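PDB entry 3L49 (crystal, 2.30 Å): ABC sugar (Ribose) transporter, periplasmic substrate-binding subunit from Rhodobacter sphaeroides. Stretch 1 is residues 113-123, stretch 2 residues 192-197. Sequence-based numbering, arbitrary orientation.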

ATOM      1  N   GLU A 113     -12.456  -8.134   2.323  1.00 20.94           N
ATOM      2  CA  GLU A 113     -13.003  -7.879   3.662  1.00 28.29           C
ATOM      3  C   GLU A 113     -13.316  -6.415   3.937  1.00 27.89           C
ATOM      4  O   GLU A 113     -14.360  -6.110   4.515  1.00 28.33           O
ATOM      5  CB  GLU A 113     -12.088  -8.423   4.755  1.00 25.02           C
ATOM      6  CG  GLU A 113     -12.177  -9.933   4.913  1.00 46.73           C
ATOM      7  CD  GLU A 113     -11.105 -10.501   5.823  1.00 60.90           C
ATOM      8  OE1 GLU A 113     -10.911  -9.965   6.940  1.00 63.06           O
ATOM      9  OE2 GLU A 113     -10.462 -11.493   5.417  1.00 61.41           O
ATOM     10  N   LEU A 114     -12.422  -5.524   3.514  1.00 19.38           N
ATOM     11  CA  LEU A 114     -12.653  -4.088   3.652  1.00 17.67           C
ATOM     12  C   LEU A 114     -13.910  -3.677   2.868  1.00 15.43           C
ATOM     13  O   LEU A 114     -14.803  -3.015   3.410  1.00 17.12           O
ATOM     14  CB  LEU A 114     -11.421  -3.292   3.196  1.00 13.19           C
ATOM     15  CG  LEU A 114     -11.453  -1.774   3.436  1.00 18.31           C
ATOM     16  CD1 LEU A 114     -11.239  -1.446   4.893  1.00 19.33           C
ATOM     17  CD2 LEU A 114     -10.432  -1.059   2.581  1.00 10.76           C
ATOM     18  N   ALA A 115     -13.989  -4.116   1.613  1.00 14.98           N
ATOM     19  CA  ALA A 115     -15.168  -3.865   0.768  1.00 23.23           C
ATOM     20  C   ALA A 115     -16.445  -4.429   1.385  1.00 27.10           C
ATOM     21  O   ALA A 115     -17.486  -3.768   1.381  1.00 27.17           O
ATOM     22  CB  ALA A 115     -14.961  -4.430  -0.617  1.00 14.74           C
ATOM     23  N   LEU A 116     -16.342  -5.639   1.937  1.00 31.16           N
ATOM     24  CA  LEU A 116     -17.469  -6.306   2.583  1.00 24.99           C
ATOM     25  C   LEU A 116     -17.931  -5.552   3.822  1.00 24.59           C
ATOM     26  O   LEU A 116     -19.138  -5.410   4.053  1.00 19.80           O
ATOM     27  CB  LEU A 116     -17.122  -7.755   2.932  1.00 31.83           C
ATOM     28  CG  LEU A 116     -17.118  -8.755   1.777  1.00 14.20           C
ATOM     29  CD1 LEU A 116     -16.250  -9.943   2.130  1.00 22.24           C
ATOM     30  CD2 LEU A 116     -18.540  -9.184   1.422  1.00 19.65           C
ATOM     31  N   GLN A 117     -16.969  -5.058   4.603  1.00 22.95           N
ATOM     32  CA  GLN A 117     -17.262  -4.221   5.767  1.00 22.20           C
ATOM     33  C   GLN A 117     -18.021  -2.948   5.389  1.00 21.15           C
ATOM     34  O   GLN A 117     -18.976  -2.555   6.060  1.00 29.72           O
ATOM     35  CB  GLN A 117     -15.975  -3.847   6.496  1.00 23.95           C
ATOM     36  CG  GLN A 117     -16.235  -3.173   7.816  1.00 18.01           C
ATOM     37  CD  GLN A 117     -16.986  -4.087   8.750  1.00 34.50           C
ATOM     38  OE1 GLN A 117     -16.540  -5.202   9.025  1.00 29.39           O
ATOM     39  NE2 GLN A 117     -18.145  -3.636   9.228  1.00 31.47           N
ATOM     40  N   MET A 118     -17.577  -2.323   4.306  1.00 24.59           N
ATOM     41  CA  MET A 118     -18.186  -1.114   3.767  1.00 28.66           C
ATOM     42  C   MET A 118     -19.659  -1.320   3.381  1.00 31.04           C
ATOM     43  O   MET A 118     -20.512  -0.495   3.711  1.00 27.36           O
ATOM     44  CB  MET A 118     -17.366  -0.630   2.569  1.00 18.87           C
ATOM     45  CG  MET A 118     -17.726   0.759   2.049  1.00 22.88           C
ATOM     46  SD  MET A 118     -16.689   1.303   0.674  1.00 23.36           S
ATOM     47  CE  MET A 118     -15.177   0.452   1.045  1.00 46.99           C
ATOM     48  N   VAL A 119     -19.955  -2.427   2.702  1.00 35.42           N
ATOM     49  CA  VAL A 119     -21.330  -2.708   2.279  1.00 39.40           C
ATOM     50  C   VAL A 119     -22.214  -3.175   3.449  1.00 37.58           C
ATOM     51  O   VAL A 119     -23.414  -2.877   3.493  1.00 36.28           O
ATOM     52  CB  VAL A 119     -21.395  -3.628   1.009  1.00 37.31           C
ATOM     53  CG1 VAL A 119     -20.588  -4.863   1.186  1.00 38.27           C
ATOM     54  CG2 VAL A 119     -22.819  -4.004   0.662  1.00 44.70           C
ATOM     55  N   ALA A 120     -21.601  -3.857   4.416  1.00 36.29           N
ATOM     56  CA  ALA A 120     -22.274  -4.186   5.674  1.00 30.82           C
ATOM     57  C   ALA A 120     -22.669  -2.918   6.435  1.00 31.30           C
ATOM     58  O   ALA A 120     -23.809  -2.802   6.884  1.00 39.78           O
ATOM     59  CB  ALA A 120     -21.401  -5.095   6.547  1.00 21.77           C
ATOM     60  N   ASP A 121     -21.735  -1.974   6.562  1.00 30.44           N
ATOM     61  CA  ASP A 121     -22.004  -0.685   7.218  1.00 34.76           C
ATOM     62  C   ASP A 121     -23.025   0.164   6.454  1.00 31.83           C
ATOM     63  O   ASP A 121     -23.793   0.901   7.062  1.00 23.52           O
ATOM     64  CB  ASP A 121     -20.717   0.126   7.393  1.00 40.24           C
ATOM     65  CG  ASP A 121     -19.768  -0.461   8.438  1.00 43.51           C
ATOM     66  OD1 ASP A 121     -18.605  -0.000   8.510  1.00 40.97           O
ATOM     67  OD2 ASP A 121     -20.170  -1.373   9.185  1.00 37.33           O
ATOM     68  N   LEU A 122     -23.018   0.063   5.124  1.00 29.15           N
ATOM     69  CA  LEU A 122     -24.025   0.712   4.286  1.00 28.29           C
ATOM     70  C   LEU A 122     -25.394   0.037   4.377  1.00 35.77           C
ATOM     71  O   LEU A 122     -26.412   0.643   4.039  1.00 37.73           O
ATOM     72  CB  LEU A 122     -23.569   0.738   2.826  1.00 25.51           C
ATOM     73  CG  LEU A 122     -22.570   1.817   2.415  1.00 20.29           C
ATOM     74  CD1 LEU A 122     -21.985   1.467   1.072  1.00 28.01           C
ATOM     75  CD2 LEU A 122     -23.234   3.193   2.380  1.00 28.15           C
ATOM     76  N   GLY A 123     -25.409  -1.219   4.823  1.00 38.53           N
ATOM     77  CA  GLY A 123     -26.631  -2.013   4.864  1.00 35.20           C
ATOM     78  C   GLY A 123     -27.124  -2.398   3.476  1.00 38.64           C
ATOM     79  O   GLY A 123     -28.328  -2.532   3.261  1.00 37.70           O
ATOM     80  N   VAL A 192     -24.212  10.220  -1.031  1.00 43.26           N
ATOM     81  CA  VAL A 192     -22.920   9.572  -0.866  1.00 40.92           C
ATOM     82  C   VAL A 192     -22.891   8.996   0.548  1.00 40.66           C
ATOM     83  O   VAL A 192     -23.373   9.627   1.496  1.00 37.57           O
ATOM     84  CB  VAL A 192     -21.734  10.545  -1.200  1.00 45.62           C
ATOM     85  CG1 VAL A 192     -21.928  11.914  -0.554  1.00 52.29           C
ATOM     86  CG2 VAL A 192     -20.358   9.933  -0.865  1.00 36.34           C
ATOM     87  N   GLY A 193     -22.378   7.776   0.679  1.00 35.80           N
ATOM     88  CA  GLY A 193     -22.462   7.065   1.947  1.00 26.51           C
ATOM     89  C   GLY A 193     -21.168   6.451   2.406  1.00 25.97           C
ATOM     90  O   GLY A 193     -21.051   6.041   3.563  1.00 22.13           O
ATOM     91  N   ALA A 194     -20.194   6.392   1.505  1.00 22.78           N
ATOM     92  CA  ALA A 194     -18.904   5.779   1.813  1.00 23.98           C
ATOM     93  C   ALA A 194     -17.798   6.380   0.968  1.00 20.93           C
ATOM     94  O   ALA A 194     -18.047   6.875  -0.130  1.00 30.81           O
ATOM     95  CB  ALA A 194     -18.964   4.269   1.600  1.00 22.02           C
ATOM     96  N   ILE A 195     -16.574   6.346   1.490  1.00 19.47           N
ATOM     97  CA  ILE A 195     -15.399   6.757   0.726  1.00 20.07           C
ATOM     98  C   ILE A 195     -14.310   5.692   0.864  1.00 23.88           C
ATOM     99  O   ILE A 195     -14.001   5.243   1.972  1.00 20.25           O
ATOM    100  CB  ILE A 195     -14.862   8.173   1.133  1.00 25.77           C
ATOM    101  CG1 ILE A 195     -15.977   9.222   1.120  1.00 14.01           C
ATOM    102  CG2 ILE A 195     -13.737   8.624   0.207  1.00 19.64           C
ATOM    103  CD1 ILE A 195     -15.525  10.664   1.440  1.00 12.94           C
ATOM    104  N   TRP A 196     -13.745   5.296  -0.273  1.00 20.85           N
ATOM    105  CA  TRP A 196     -12.753   4.231  -0.346  1.00 27.22           C
ATOM    106  C   TRP A 196     -11.421   4.722  -0.948  1.00 29.42           C
ATOM    107  O   TRP A 196     -11.407   5.530  -1.885  1.00 27.92           O
ATOM    108  CB  TRP A 196     -13.322   3.064  -1.188  1.00 28.01           C
ATOM    109  CG  TRP A 196     -12.404   1.881  -1.299  1.00 28.75           C
ATOM    110  CD1 TRP A 196     -12.359   0.802  -0.468  1.00 28.40           C
ATOM    111  CD2 TRP A 196     -11.379   1.672  -2.282  1.00 29.74           C
ATOM    112  NE1 TRP A 196     -11.374  -0.065  -0.867  1.00 32.59           N
ATOM    113  CE2 TRP A 196     -10.755   0.443  -1.978  1.00 27.24           C
ATOM    114  CE3 TRP A 196     -10.925   2.404  -3.385  1.00 24.78           C
ATOM    115  CZ2 TRP A 196      -9.703  -0.074  -2.742  1.00 22.49           C
ATOM    116  CZ3 TRP A 196      -9.871   1.892  -4.141  1.00 24.84           C
ATOM    117  CH2 TRP A 196      -9.275   0.667  -3.813  1.00 21.31           C
ATOM    118  N   ALA A 197     -10.310   4.211  -0.414  1.00 22.32           N
ATOM    119  CA  ALA A 197      -8.995   4.288  -1.077  1.00 24.00           C
ATOM    120  C   ALA A 197      -8.179   3.019  -0.818  1.00 26.57           C
ATOM    121  O   ALA A 197      -8.451   2.286   0.134  1.00 26.26           O
ATOM    122  CB  ALA A 197      -8.223   5.517  -0.643  1.00 26.38           C
TER

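The centre of the contact is Met118, which has the largest area covered by the other stretch of any helix residue here, 61 Å². Its CA-to-CB bond points toward the strand, and chi1 and chi2 are both t (-170° and 178°), so the side chain is extended along its first two torsions. Two contacts follow from that shape. The CG atom of Met118 lies 3.7 Å from the CB of Ala194, and the terminal CE of Met118 lies 3.2 Å from CD1 of Trp196, a tight carbon-carbon approach. Chi3, at -30°, falls between rotamer wells. CE meets the indole at its edge, near the ring plane; the sulfur is more remote, with SD of Met118 5.5 Å from the centroid of the five-membered ring of Trp196 and 69° off its normal, an oblique placement.

The Ala194 methyl is directed toward the helix and makes close contact with the methionine side chain; a small apolar group fits this buried apolar site. The CA atoms of Met118 and Ala194 are 7.2 Å apart. Trp196, two residues on and again directed toward the helix, as alternation along a strand requires, extends the apolar surface with chi1 t (-178°) and chi2 91°. Ile195, between them, points away.

One helical turn before Met118, Leu114 (chi1 t, chi2 p) brings its CD2 to 4.1 Å from CD1 of Trp196 and to 3.7 Å from the NE1 of Trp196. One turn after it, Leu122 (chi1 m, chi2 t) places its CD1 4.2 Å from the CB of Ala194. The i, i+4 spacing thus puts three apolar side chains on one helix face, while the strand runs nearly antiparallel to the helix at 174°, with the axes 10.0 Å apart at closest approach. Leu114, Met118, Ala194 and Trp196 are buried, and their apolar or largely apolar side chains suit that setting; Leu122 and Gly193 are partly exposed, at the end of the contact.

There, CD2 of Leu122 lies 3.8 Å from the backbone O of Gly193, a van der Waals contact with a polar atom. An ideal CB on Gly193 would sit 2.8 Å from CD2 of Leu122, a clash, so the absence of a side chain permits the 6.9 Å CA separation of this pair.

No hydrogen bond crosses between the stretches; packing accounts for the 269 Å² buried in total. One side-chain hydrogen bond lies within the helix, outside the contact: NE2 of Gln117 donates to OD2 of Asp121 at 3.0 Å (142°), and OD1 of Asp121 is satisfied elsewhere in the structure.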